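Beta-glucoside phosphorylase BglX (Unidentified, PDB 5VQE) probably cleaves beta-glucosides with phosphate in place of water, as a glycoside hydrolase family 3 enzyme. Local coordinates at residues 431-436 / 532-537; 509-514 / 538-543; 308-313 / 340-345; 31-36 / 345-350; 157-162 / 204-209. All blocks are in the same frame, centred on the assembly; numbering follows the deposited sequence.

Interaction 1: residues 431-436 / 532-537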
# COMPACT_ATOMS: atom_id res chain seq x y z
N ALA A 431 -22.09 -2.46 0.07
CA ALA A 431 -23.10 -2.93 1.01
C ALA A 431 -24.49 -2.90 0.39
O ALA A 431 -25.31 -3.77 0.70
CB ALA A 431 -23.08 -2.09 2.29
N ARG A 432 -24.76 -1.93 -0.49
CA ARG A 432 -26.01 -1.94 -1.25
C ARG A 432 -26.08 -3.19 -2.12
O ARG A 432 -27.12 -3.87 -2.17
CB ARG A 432 -26.12 -0.69 -2.12
CG ARG A 432 -26.39 0.61 -1.38
CD ARG A 432 -26.74 1.72 -2.37
NE ARG A 432 -26.84 3.04 -1.75
CZ ARG A 432 -27.91 3.50 -1.10
NH1 ARG A 432 -29.00 2.76 -0.98
NH2 ARG A 432 -27.89 4.72 -0.58
N LEU A 433 -24.99 -3.51 -2.82
CA LEU A 433 -24.96 -4.73 -3.61
C LEU A 433 -25.25 -5.94 -2.74
O LEU A 433 -26.11 -6.77 -3.07
CB LEU A 433 -23.60 -4.88 -4.30
CG LEU A 433 -23.42 -6.19 -5.09
CD1 LEU A 433 -24.41 -6.26 -6.25
CD2 LEU A 433 -21.98 -6.34 -5.57
N PHE A 434 -24.53 -6.06 -1.61
CA PHE A 434 -24.74 -7.17 -0.69
C PHE A 434 -26.20 -7.24 -0.26
O PHE A 434 -26.80 -8.32 -0.25
CB PHE A 434 -23.81 -7.01 0.52
CG PHE A 434 -23.90 -8.13 1.52
CD1 PHE A 434 -23.32 -9.37 1.25
CD2 PHE A 434 -24.51 -7.94 2.74
CE1 PHE A 434 -23.38 -10.39 2.16
CE2 PHE A 434 -24.59 -8.96 3.66
CZ PHE A 434 -24.02 -10.20 3.37
N LYS A 435 -26.79 -6.10 0.08
CA LYS A 435 -28.21 -6.08 0.46
C LYS A 435 -29.07 -6.64 -0.68
O LYS A 435 -29.91 -7.51 -0.46
CB LYS A 435 -28.64 -4.66 0.81
CG LYS A 435 -30.09 -4.53 1.31
CD LYS A 435 -30.36 -3.13 1.84
CE LYS A 435 -31.74 -3.00 2.48
NZ LYS A 435 -32.85 -3.09 1.48
N GLY A 436 -28.85 -6.14 -1.89
CA GLY A 436 -29.64 -6.62 -3.03
C GLY A 436 -29.48 -8.11 -3.28
O GLY A 436 -30.45 -8.79 -3.62
N SER A 532 -13.27 -5.04 0.40
CA SER A 532 -14.66 -4.62 0.15
C SER A 532 -14.77 -4.21 -1.32
O SER A 532 -14.67 -3.03 -1.66
CB SER A 532 -15.08 -3.50 1.08
OG SER A 532 -16.48 -3.28 0.96
N ASN A 533 -14.95 -5.20 -2.19
CA ASN A 533 -15.23 -4.93 -3.59
C ASN A 533 -16.30 -5.90 -4.07
O ASN A 533 -16.72 -6.80 -3.35
CB ASN A 533 -13.96 -5.01 -4.46
CG ASN A 533 -13.33 -6.39 -4.47
OD1 ASN A 533 -13.90 -7.36 -3.98
ND2 ASN A 533 -12.15 -6.47 -5.05
N GLU A 534 -16.75 -5.68 -5.31
CA GLU A 534 -17.85 -6.48 -5.84
C GLU A 534 -17.52 -7.97 -5.83
O GLU A 534 -18.35 -8.79 -5.45
CB GLU A 534 -18.20 -6.01 -7.25
CG GLU A 534 -19.05 -6.99 -8.05
CD GLU A 534 -19.64 -6.37 -9.30
OE1 GLU A 534 -19.32 -5.20 -9.58
OE2 GLU A 534 -20.42 -7.05 -9.99
N ALA A 535 -16.30 -8.33 -6.25
CA ALA A 535 -15.94 -9.74 -6.32
C ALA A 535 -16.06 -10.41 -4.96
O ALA A 535 -16.58 -11.52 -4.85
CB ALA A 535 -14.52 -9.89 -6.86
N THR A 536 -15.59 -9.74 -3.90
CA THR A 536 -15.63 -10.35 -2.58
C THR A 536 -17.05 -10.41 -2.05
O THR A 536 -17.40 -11.36 -1.33
CB THR A 536 -14.73 -9.57 -1.62
OG1 THR A 536 -13.43 -9.47 -2.20
CG2 THR A 536 -14.63 -10.27 -0.27
N VAL A 537 -17.88 -9.43 -2.38
CA VAL A 537 -19.27 -9.43 -1.94
C VAL A 537 -20.02 -10.59 -2.58
O VAL A 537 -20.77 -11.32 -1.91
CB VAL A 537 -19.94 -8.08 -2.27
CG1 VAL A 537 -21.47 -8.18 -2.16
CG2 VAL A 537 -19.42 -6.98 -1.34

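Interaction 2: residues 509-514 / 538-543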
# COMPACT_ATOMS: atom_id res chain seq x y z
N LEU A 509 -19.53 -9.69 9.56
CA LEU A 509 -18.66 -9.80 8.40
C LEU A 509 -17.75 -8.58 8.35
O LEU A 509 -18.24 -7.44 8.26
CB LEU A 509 -19.48 -9.87 7.11
CG LEU A 509 -20.65 -10.85 7.05
CD1 LEU A 509 -21.45 -10.62 5.78
CD2 LEU A 509 -20.16 -12.28 7.14
N SER A 510 -16.44 -8.80 8.38
CA SER A 510 -15.48 -7.74 8.12
C SER A 510 -14.98 -7.84 6.69
O SER A 510 -14.50 -8.90 6.27
CB SER A 510 -14.28 -7.80 9.06
OG SER A 510 -13.35 -6.79 8.69
N PHE A 511 -15.09 -6.74 5.95
CA PHE A 511 -14.53 -6.64 4.60
C PHE A 511 -13.25 -5.82 4.58
O PHE A 511 -12.84 -5.33 3.52
CB PHE A 511 -15.58 -6.06 3.65
CG PHE A 511 -16.71 -7.03 3.33
CD1 PHE A 511 -17.77 -7.20 4.21
CD2 PHE A 511 -16.69 -7.77 2.16
CE1 PHE A 511 -18.81 -8.09 3.91
CE2 PHE A 511 -17.72 -8.66 1.86
CZ PHE A 511 -18.78 -8.81 2.75
N SER A 512 -12.59 -5.67 5.72
CA SER A 512 -11.28 -5.03 5.75
C SER A 512 -10.50 -5.47 6.99
O SER A 512 -9.83 -6.51 6.96
CB SER A 512 -11.44 -3.51 5.69
OG SER A 512 -10.24 -2.91 5.27
N ASN A 513 -10.60 -4.72 8.08
CA ASN A 513 -9.79 -4.98 9.28
C ASN A 513 -10.04 -6.40 9.80
O ASN A 513 -11.20 -6.74 10.09
CB ASN A 513 -10.13 -3.94 10.35
CG ASN A 513 -9.23 -4.04 11.57
OD1 ASN A 513 -8.49 -4.99 11.75
ND2 ASN A 513 -9.31 -3.03 12.44
N PRO A 514 -9.02 -7.24 9.92
CA PRO A 514 -9.24 -8.62 10.37
C PRO A 514 -9.36 -8.77 11.88
O PRO A 514 -9.59 -9.88 12.36
CB PRO A 514 -7.99 -9.34 9.87
CG PRO A 514 -6.93 -8.27 9.98
CD PRO A 514 -7.61 -7.01 9.55
N ARG A 538 -19.84 -10.79 -3.89
CA ARG A 538 -20.53 -11.88 -4.57
C ARG A 538 -20.09 -13.24 -4.03
O ARG A 538 -20.91 -14.14 -3.85
CB ARG A 538 -20.31 -11.81 -6.08
CG ARG A 538 -20.92 -10.57 -6.71
CD ARG A 538 -20.86 -10.60 -8.23
NE ARG A 538 -21.49 -9.40 -8.79
CZ ARG A 538 -22.79 -9.27 -9.02
NH1 ARG A 538 -23.64 -10.26 -8.76
NH2 ARG A 538 -23.26 -8.13 -9.52
N MET A 539 -18.80 -13.40 -3.74
CA MET A 539 -18.34 -14.68 -3.22
C MET A 539 -18.77 -14.89 -1.78
O MET A 539 -19.00 -16.03 -1.35
CB MET A 539 -16.82 -14.80 -3.36
CG MET A 539 -16.33 -15.02 -4.78
SD MET A 539 -17.17 -16.40 -5.61
CE MET A 539 -16.89 -17.71 -4.45
N MET A 540 -18.89 -13.81 -1.00
CA MET A 540 -19.45 -13.93 0.34
C MET A 540 -20.85 -14.52 0.28
O MET A 540 -21.19 -15.43 1.05
CB MET A 540 -19.47 -12.56 1.01
CG MET A 540 -20.03 -12.56 2.42
SD MET A 540 -18.99 -13.46 3.59
CE MET A 540 -17.68 -12.27 3.82
N ILE A 541 -21.69 -14.00 -0.62
CA ILE A 541 -23.04 -14.52 -0.79
C ILE A 541 -23.00 -16.01 -1.08
O ILE A 541 -23.71 -16.80 -0.46
CB ILE A 541 -23.78 -13.74 -1.90
CG1 ILE A 541 -24.21 -12.36 -1.38
CG2 ILE A 541 -24.98 -14.53 -2.44
CD1 ILE A 541 -25.32 -12.40 -0.32
N GLU A 542 -22.16 -16.42 -2.04
CA GLU A 542 -22.10 -17.83 -2.39
C GLU A 542 -21.76 -18.68 -1.17
O GLU A 542 -22.32 -19.76 -0.98
CB GLU A 542 -21.08 -18.06 -3.51
CG GLU A 542 -21.43 -17.35 -4.80
CD GLU A 542 -22.79 -17.77 -5.34
OE1 GLU A 542 -23.02 -18.99 -5.45
OE2 GLU A 542 -23.63 -16.89 -5.62
N LYS A 543 -20.86 -18.19 -0.32
CA LYS A 543 -20.41 -19.01 0.80
C LYS A 543 -21.41 -19.00 1.94
O LYS A 543 -21.60 -20.03 2.61
CB LYS A 543 -19.03 -18.52 1.25
CG LYS A 543 -17.94 -18.81 0.23
CD LYS A 543 -16.69 -17.97 0.46
CE LYS A 543 -15.74 -18.04 -0.73
NZ LYS A 543 -15.37 -19.45 -1.07

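Interaction 3: residues 308-313 / 340-345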
# COMPACT_ATOMS: atom_id res chain seq x y z
N SER A 308 18.93 13.91 3.86
CA SER A 308 18.43 12.61 3.42
C SER A 308 19.31 12.06 2.31
O SER A 308 19.71 10.89 2.33
CB SER A 308 16.98 12.70 2.94
OG SER A 308 16.10 12.96 4.02
N ILE A 309 19.63 12.90 1.32
CA ILE A 309 20.45 12.44 0.20
C ILE A 309 21.86 12.10 0.67
O ILE A 309 22.41 11.05 0.32
CB ILE A 309 20.47 13.50 -0.92
CG1 ILE A 309 19.05 13.86 -1.37
CG2 ILE A 309 21.28 13.00 -2.09
CD1 ILE A 309 18.22 12.67 -1.86
N GLN A 310 22.47 13.00 1.45
CA GLN A 310 23.81 12.74 1.95
C GLN A 310 23.88 11.44 2.73
O GLN A 310 24.88 10.71 2.65
CB GLN A 310 24.28 13.90 2.83
CG GLN A 310 25.74 13.79 3.28
CD GLN A 310 26.72 13.78 2.13
OE1 GLN A 310 26.47 14.36 1.07
NE2 GLN A 310 27.84 13.11 2.33
N ASN A 311 22.83 11.11 3.48
CA ASN A 311 22.86 9.95 4.36
C ASN A 311 22.41 8.67 3.67
O ASN A 311 22.35 7.62 4.33
CB ASN A 311 22.01 10.22 5.61
CG ASN A 311 22.68 11.20 6.56
OD1 ASN A 311 23.77 11.70 6.28
ND2 ASN A 311 22.03 11.48 7.68
N GLY A 312 22.11 8.71 2.37
CA GLY A 312 21.95 7.48 1.62
C GLY A 312 20.73 7.37 0.72
O GLY A 312 20.64 6.44 -0.07
N ALA A 313 19.80 8.31 0.83
CA ALA A 313 18.66 8.33 -0.07
C ALA A 313 19.08 8.84 -1.44
O ALA A 313 19.87 9.78 -1.54
CB ALA A 313 17.54 9.20 0.50
N HIS A 340 29.04 17.17 -3.60
CA HIS A 340 28.94 16.99 -5.04
C HIS A 340 29.17 15.54 -5.44
O HIS A 340 28.62 15.07 -6.44
CB HIS A 340 29.94 17.89 -5.77
CG HIS A 340 29.59 19.34 -5.73
ND1 HIS A 340 28.98 19.98 -6.78
CD2 HIS A 340 29.73 20.26 -4.75
CE1 HIS A 340 28.77 21.25 -6.46
NE2 HIS A 340 29.22 21.44 -5.24
N GLU A 341 29.99 14.83 -4.66
CA GLU A 341 30.30 13.45 -4.99
C GLU A 341 29.12 12.53 -4.68
O GLU A 341 28.83 11.60 -5.44
CB GLU A 341 31.56 13.03 -4.22
CG GLU A 341 32.85 13.72 -4.70
CD GLU A 341 33.07 15.14 -4.14
OE1 GLU A 341 32.33 15.59 -3.23
OE2 GLU A 341 34.02 15.81 -4.61
N ARG A 342 28.41 12.80 -3.59
CA ARG A 342 27.21 12.04 -3.27
C ARG A 342 26.06 12.41 -4.21
O ARG A 342 25.25 11.55 -4.58
CB ARG A 342 26.85 12.29 -1.81
CG ARG A 342 25.58 11.65 -1.35
CD ARG A 342 25.60 10.13 -1.32
NE ARG A 342 24.21 9.71 -1.36
CZ ARG A 342 23.69 8.81 -2.19
NH1 ARG A 342 24.45 8.14 -3.04
NH2 ARG A 342 22.39 8.56 -2.14
N LEU A 343 25.97 13.68 -4.61
CA LEU A 343 24.98 14.07 -5.61
C LEU A 343 25.15 13.26 -6.89
O LEU A 343 24.18 12.73 -7.44
CB LEU A 343 25.08 15.56 -5.90
CG LEU A 343 24.20 16.09 -7.02
CD1 LEU A 343 22.73 15.87 -6.70
CD2 LEU A 343 24.47 17.57 -7.26
N ASP A 344 26.39 13.15 -7.38
CA ASP A 344 26.62 12.42 -8.62
C ASP A 344 26.29 10.95 -8.47
O ASP A 344 25.83 10.32 -9.43
CB ASP A 344 28.08 12.58 -9.06
CG ASP A 344 28.35 13.93 -9.69
OD1 ASP A 344 27.39 14.67 -9.96
OD2 ASP A 344 29.54 14.25 -9.93
N GLU A 345 26.50 10.39 -7.28
CA GLU A 345 26.23 8.97 -7.07
C GLU A 345 24.74 8.70 -7.00
O GLU A 345 24.25 7.69 -7.52
CB GLU A 345 26.94 8.52 -5.79
CG GLU A 345 26.91 7.03 -5.55
CD GLU A 345 27.57 6.66 -4.24
OE1 GLU A 345 27.31 7.35 -3.22
OE2 GLU A 345 28.36 5.69 -4.22

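Interaction 4: residues 31-36 / 345-350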
# COMPACT_ATOMS: atom_id res chain seq x y z
N ASP A 31 21.94 22.25 -10.99
CA ASP A 31 20.50 22.43 -10.83
C ASP A 31 19.73 21.27 -11.45
O ASP A 31 18.69 20.84 -10.91
CB ASP A 31 20.06 23.75 -11.45
CG ASP A 31 20.23 24.93 -10.52
OD1 ASP A 31 20.55 24.73 -9.33
OD2 ASP A 31 20.01 26.07 -10.98
N GLU A 32 20.20 20.76 -12.59
CA GLU A 32 19.53 19.63 -13.22
C GLU A 32 19.74 18.35 -12.43
O GLU A 32 18.83 17.51 -12.34
CB GLU A 32 20.06 19.44 -14.65
CG GLU A 32 19.54 20.45 -15.63
CD GLU A 32 20.17 20.28 -16.99
OE1 GLU A 32 21.42 20.29 -17.08
OE2 GLU A 32 19.41 20.12 -17.96
N LYS A 33 20.93 18.17 -11.85
CA LYS A 33 21.17 17.00 -11.01
C LYS A 33 20.29 17.05 -9.77
O LYS A 33 19.66 16.06 -9.40
CB LYS A 33 22.65 16.91 -10.65
CG LYS A 33 23.54 16.45 -11.79
CD LYS A 33 25.01 16.53 -11.39
CE LYS A 33 25.95 16.37 -12.57
NZ LYS A 33 27.38 16.48 -12.15
N LEU A 34 20.22 18.22 -9.11
CA LEU A 34 19.34 18.36 -7.95
C LEU A 34 17.90 18.04 -8.31
O LEU A 34 17.17 17.42 -7.52
CB LEU A 34 19.46 19.78 -7.37
CG LEU A 34 20.82 20.13 -6.75
CD1 LEU A 34 20.88 21.61 -6.36
CD2 LEU A 34 21.11 19.25 -5.54
N GLY A 35 17.45 18.46 -9.50
CA GLY A 35 16.07 18.19 -9.88
C GLY A 35 15.81 16.70 -10.08
O GLY A 35 14.72 16.21 -9.79
N GLN A 36 16.81 15.98 -10.61
CA GLN A 36 16.67 14.53 -10.77
C GLN A 36 16.35 13.84 -9.46
O GLN A 36 15.74 12.76 -9.45
CB GLN A 36 17.95 13.94 -11.37
CG GLN A 36 18.13 14.16 -12.86
CD GLN A 36 17.03 13.52 -13.68
OE1 GLN A 36 16.89 12.30 -13.71
NE2 GLN A 36 16.22 14.35 -14.33
N GLU A 345 26.50 10.39 -7.28
CA GLU A 345 26.23 8.97 -7.07
C GLU A 345 24.74 8.70 -7.00
O GLU A 345 24.25 7.69 -7.52
CB GLU A 345 26.94 8.52 -5.79
CG GLU A 345 26.91 7.03 -5.55
CD GLU A 345 27.57 6.66 -4.24
OE1 GLU A 345 27.31 7.35 -3.22
OE2 GLU A 345 28.36 5.69 -4.22
N ALA A 346 23.98 9.60 -6.38
CA ALA A 346 22.53 9.46 -6.37
C ALA A 346 21.97 9.55 -7.78
O ALA A 346 21.16 8.71 -8.19
CB ALA A 346 21.92 10.54 -5.47
N VAL A 347 22.39 10.56 -8.54
CA VAL A 347 21.87 10.74 -9.89
C VAL A 347 22.28 9.58 -10.78
O VAL A 347 21.52 9.17 -11.67
CB VAL A 347 22.34 12.09 -10.46
CG1 VAL A 347 21.97 12.21 -11.93
CG2 VAL A 347 21.71 13.21 -9.68
N ALA A 348 23.47 9.02 -10.57
CA ALA A 348 23.87 7.86 -11.35
C ALA A 348 22.91 6.70 -11.15
O ALA A 348 22.57 5.98 -12.10
CB ALA A 348 25.30 7.44 -10.99
N ARG A 349 22.46 6.48 -9.91
CA ARG A 349 21.53 5.38 -9.66
C ARG A 349 20.14 5.68 -10.21
O ARG A 349 19.42 4.75 -10.59
CB ARG A 349 21.47 5.08 -8.16
CG ARG A 349 22.52 4.09 -7.70
CD ARG A 349 22.17 3.50 -6.35
NE ARG A 349 23.03 2.37 -5.99
CZ ARG A 349 24.12 2.46 -5.22
NH1 ARG A 349 24.50 3.62 -4.72
NH2 ARG A 349 24.82 1.37 -4.95
N ILE A 350 19.76 6.96 -10.26
CA ILE A 350 18.49 7.34 -10.88
C ILE A 350 18.54 7.12 -12.38
O ILE A 350 17.67 6.46 -12.97
CB ILE A 350 18.17 8.81 -10.55
CG1 ILE A 350 18.01 8.99 -9.04
CG2 ILE A 350 16.93 9.26 -11.29
CD1 ILE A 350 17.97 10.42 -8.59

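Interaction 5: residues 157-162 / 204-209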
# COMPACT_ATOMS: atom_id res chain seq x y z
N ASN A 157 -2.05 -1.18 14.94
CA ASN A 157 -1.44 -0.28 13.97
C ASN A 157 -2.42 -0.03 12.83
O ASN A 157 -2.87 -0.99 12.19
CB ASN A 157 -0.14 -0.88 13.43
CG ASN A 157 0.65 0.10 12.61
OD1 ASN A 157 0.10 0.84 11.80
ND2 ASN A 157 1.96 0.12 12.81
N PRO A 158 -2.78 1.23 12.55
CA PRO A 158 -3.80 1.50 11.53
C PRO A 158 -3.30 1.57 10.10
O PRO A 158 -4.13 1.61 9.18
CB PRO A 158 -4.33 2.88 11.96
CG PRO A 158 -3.12 3.55 12.49
CD PRO A 158 -2.33 2.47 13.21
N ILE A 159 -1.99 1.62 9.89
CA ILE A 159 -1.42 1.88 8.57
C ILE A 159 -0.73 0.65 7.99
O ILE A 159 -0.24 0.71 6.85
CB ILE A 159 -0.47 3.09 8.61
CG1 ILE A 159 -0.26 3.69 7.22
CG2 ILE A 159 0.88 2.74 9.24
CD1 ILE A 159 -1.49 4.36 6.64
N THR A 160 -0.71 -0.46 8.73
CA THR A 160 -0.26 -1.74 8.20
C THR A 160 -1.49 -2.58 7.84
O THR A 160 -2.10 -2.36 6.79
CB THR A 160 0.65 -2.44 9.20
OG1 THR A 160 0.06 -2.39 10.51
CG2 THR A 160 2.01 -1.73 9.25
N ASN A 161 -1.89 -3.50 8.72
CA ASN A 161 -3.21 -4.14 8.64
C ASN A 161 -3.34 -4.82 7.28
O ASN A 161 -2.41 -5.55 6.87
CB ASN A 161 -4.26 -3.07 8.93
CG ASN A 161 -5.59 -3.66 9.35
OD1 ASN A 161 -6.53 -3.75 8.56
ND2 ASN A 161 -5.67 -4.07 10.61
N VAL A 162 -4.42 -4.61 6.53
CA VAL A 162 -4.63 -5.35 5.29
C VAL A 162 -3.67 -4.96 4.19
O VAL A 162 -3.66 -5.62 3.15
CB VAL A 162 -6.08 -5.17 4.77
CG1 VAL A 162 -7.07 -5.77 5.74
CG2 VAL A 162 -6.40 -3.72 4.48
N ASP A 204 0.99 5.89 13.43
CA ASP A 204 1.07 6.15 12.00
C ASP A 204 2.16 7.18 11.72
O ASP A 204 2.10 8.30 12.23
CB ASP A 204 -0.29 6.65 11.49
CG ASP A 204 -0.29 6.96 9.99
OD1 ASP A 204 0.76 6.82 9.33
OD2 ASP A 204 -1.36 7.36 9.48
N GLN A 205 3.13 6.81 10.87
CA GLN A 205 4.22 7.71 10.51
C GLN A 205 3.74 8.92 9.72
O GLN A 205 4.51 9.89 9.57
CB GLN A 205 5.30 6.97 9.71
CG GLN A 205 4.76 6.07 8.61
CD GLN A 205 5.71 5.94 7.43
OE1 GLN A 205 6.69 6.69 7.30
NE2 GLN A 205 5.42 4.97 6.56
N HIS A 206 2.50 8.89 9.21
CA HIS A 206 1.89 10.08 8.65
C HIS A 206 1.74 11.18 9.70
O HIS A 206 1.72 12.37 9.35
CB HIS A 206 0.51 9.75 8.05
CG HIS A 206 0.56 8.85 6.86
ND1 HIS A 206 0.77 7.49 6.95
CD2 HIS A 206 0.40 9.11 5.54
CE1 HIS A 206 0.76 6.96 5.74
NE2 HIS A 206 0.55 7.93 4.86
N LEU A 207 1.64 10.81 10.97
CA LEU A 207 1.31 11.74 12.05
C LEU A 207 2.44 11.94 13.05
O LEU A 207 2.30 12.77 13.96
CB LEU A 207 0.06 11.24 12.80
CG LEU A 207 -1.22 11.21 11.97
CD1 LEU A 207 -2.34 10.55 12.76
CD2 LEU A 207 -1.64 12.61 11.54
N MET A 208 3.55 11.22 12.91
CA MET A 208 4.66 11.28 13.86
C MET A 208 5.75 10.36 13.31
O MET A 208 5.54 9.67 12.31
CB MET A 208 4.21 10.84 15.25
CG MET A 208 3.46 9.51 15.23
SD MET A 208 3.29 8.79 16.86
CE MET A 208 5.00 8.32 17.12
N SER A 209 6.92 10.38 13.95
CA SER A 209 7.96 9.40 13.62
C SER A 209 7.73 8.16 14.50
O SER A 209 8.11 8.14 15.67
CB SER A 209 9.35 9.98 13.82
OG SER A 209 10.33 9.00 13.51

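Interaction 1: residues 431-436 / 532-537
This is an apolar helix-to-helix contact in the C-terminal part of the chain, where L433 and F434 of helix 429-441 receive V537 from the first turn of helix 534-544. V537 is the hub. Its CG1 lies anti to the backbone N (chi1 165°) and is thereby carried into the bend between the two neighbours, 3.7 Å from F434 CB and 3.9 Å from L433 CD2. The same methyl stands at the edge of the F434 ring, near its plane. A branched, compact valine suits this spot because the backbones come close, with F434 CA only 6.0 Å from V537 CA. Both helices lie against the mixed sheet of an alpha/beta domain: F434 goes on to I471 and L415, and V537 also touches Y473. Toward solvent, L433 CD2 meets the aliphatic part of E534 at 3.9 Å from CG, the two side chains crossing near a right angle, while the E534 carboxylate turns to R538 in a salt bridge. N533 is the N-cap of the second helix. Its OD1 accepts from T536 N at 2.9 Å and from T536 OG1 at 2.8 Å, from opposite faces of the amide plane, and its ND2 is bonded to V110 O.

Interaction 2: residues 509-514 / 538-543
The hydrophobic layer between the mixed sheet and helix 534-544 is the setting here: M540 of the helix reaches across to L509, near the C-terminal end of strand 506-510, and to F511 just beyond it. M540 starts with CG anti to its own N (chi1 -180°) and then bends at both following torsions, so the thioether curls over the two residues instead of running straight on. Its sulfur faces one branch of the leucine, L509 CD2 to M540 SD being 3.9 Å, while the other branch, L509 CD1, lies 4.1 Å from M540 CG. The terminal methyl goes to the phenylalanine, with M540 CE 3.8 Å from F511 CZ, an oblique approach to the ring. F511 CZ also comes within 4.0 Å of M540 CG, and on its own account the ring stacks with Y473. S510, between the two, points away from the helix and serves the chain turn instead. Its OG accepts from S512 N at 3.3 Å, an ST turn, and donates to N513 O at 2.6 Å from above that carbonyl's plane. A small hydroxyl residue fits there, since it can bind the backbone as acceptor and as donor where the chain turns after the strand. Between these two segments the touching groups are hydrocarbon and thioether, and all three residues are buried. Such a contact depends on shape and exclusion of water rather than on direction, and a long, unbranched, polarisable methionine can bend to lie against an aliphatic and an aromatic neighbour at once.

Interaction 3: residues 308-313 / 340-345
With CG anti to the backbone N (chi1 176°) and a bend at chi2 (66°), R342 leaves helix 340-356 and lays its guanidinium against the end of helix 301-310. R342 NE donates to I309 O at 2.8 Å along an almost straight line (173°), the oxygen lying in the guanidinium plane. R342 NH2 makes a weaker, bent bond to A313 O at 2.9 Å, and has D314 as a salt-bridge partner. The third nitrogen, R342 NH1, turns back to its own helix and forms a salt bridge with E345 OE1 at 3.0 Å; arginine suits the place because one flat, multiply donating group can serve all these oxygens. Helix 301-310 finishes in a Schellman motif, in which G312, at positive phi where a side chain would jam against the preceding carbonyl, sends its N to I309 O at 3.1 Å. The arginine reaches that same oxygen from the opposite face of its plane, so I309 O is held twice. Both elements belong to the TIM-barrel-like domain, the glycine turn leading from helix 301-310 toward strand 316-317. Q310 also bends at chi2 and slides past R342 in the opposite direction. Its OE1 rests 3.6 Å from R342 CB, beside the arginine's methylenes, and is bonded to T339 N.

Interaction 4: residues 31-36 / 345-350
V347 and I350, one turn apart on helix 340-356, pack on K33 and Q36 of helix 30-36. The axes of the two short segments approach to 9.5 Å at 60°. The apolar contacts centre on V347, whose CG2 projects between the two partners, 3.9 Å from K33 CB and 4.2 Å from Q36 CB. Only the root of the lysine takes part, while its extended chain leads away to a salt bridge between its amine and D344. A beta-branched valine suits the place: it is broad near the backbone, so a methyl can reach the two CB atoms and the K33 carbonyl of a closely approaching helix. A second kind of contact brings methyls against oxygen. V347 CG2 is 3.5 Å from K33 O, and I350 CD1 is 3.3 Å from Q36 O. I350 CG2 meets the side-chain oxygen as well, 3.9 Å from Q36 OE1. Q36 is bent at chi2 (-62°), which folds its amide back beside the isoleucine, and there OE1 accepts a hydrogen bond from K354. The fold gives the contact its place: helix 30-36 leads into strand 38-42, which pairs with strand 316-317. The two helices join an early and a late part of the TIM-barrel domain, more than 300 residues apart in sequence. They meet through methyls, methylenes and oxygens, with the charged and amide ends bonded elsewhere on helix 340-356. This implies that fit and the exclusion of water carry the interface itself, while polar ties at its margins fix how K33 and Q36 are turned.

Interaction 5: residues 157-162 / 204-209
D204 OD1, which faces the side chain of I159, is gripped by H206 twice. H206 N donates to it at 2.7 Å (165°), from well above the carboxylate plane, forming an Asx turn. The ring nitrogen H206 ND1 also points at this oxygen, in a His-carboxylate hydrogen bond modelled so short that its exact length is doubtful. The carboxylate's other oxygen, OD2, is bonded to N481 N. I159 comes to this pair at about a right angle. Its CG1 lies anti to the backbone N (chi1 -160°), which sends the chain toward both partners: I159 CG1 is 3.9 Å from D204 OD1, and I159 CD1 is 3.6 Å from H206 CE1, oblique to the imidazole. Isoleucine suits the site, since an aliphatic chain can pack on the pair without competing for its bonds. Both segments are irregular loops of the TIM-barrel domain beside the sugar pocket. Q205 is part of that pocket, and the H206 side chain is about 4 Å from the bound 2-deoxy-2-fluoroglucose. The 157-162 loop has an Asx turn of its own, N157 OD1 accepting from I159 N at 2.9 Å in the carbonyl plane. P158 adds its ring, CG lying 4.3 Å from D204 CB, and I159 O binds R163 of the pocket.

The five contacts fall into two groups on opposite sides of the chain's centre, with interaction 5 between them. Interactions 1 and 2 share helix 534-544 and have centres about 8 Å apart; F434 CZ lies 3.5 Å from L509 CD1, so the two pack directly on each other. Interactions 3 and 4 share helix 340-356 and E345, about 9 Å between centres, and are tied by the salt bridge from K33 NZ to D344 OD1 at 2.8 Å. About 47 Å separates the centres of 2 and 4. Interaction 5, next to the sugar, touches interaction 2 through a probable hydrogen bond, N161 ND2 to N513 OD1 at 3.2 Å, linking the C-terminal domain to the pocket's loops. The side chain of A313 in interaction 3 is about 13 Å from the bound sugar.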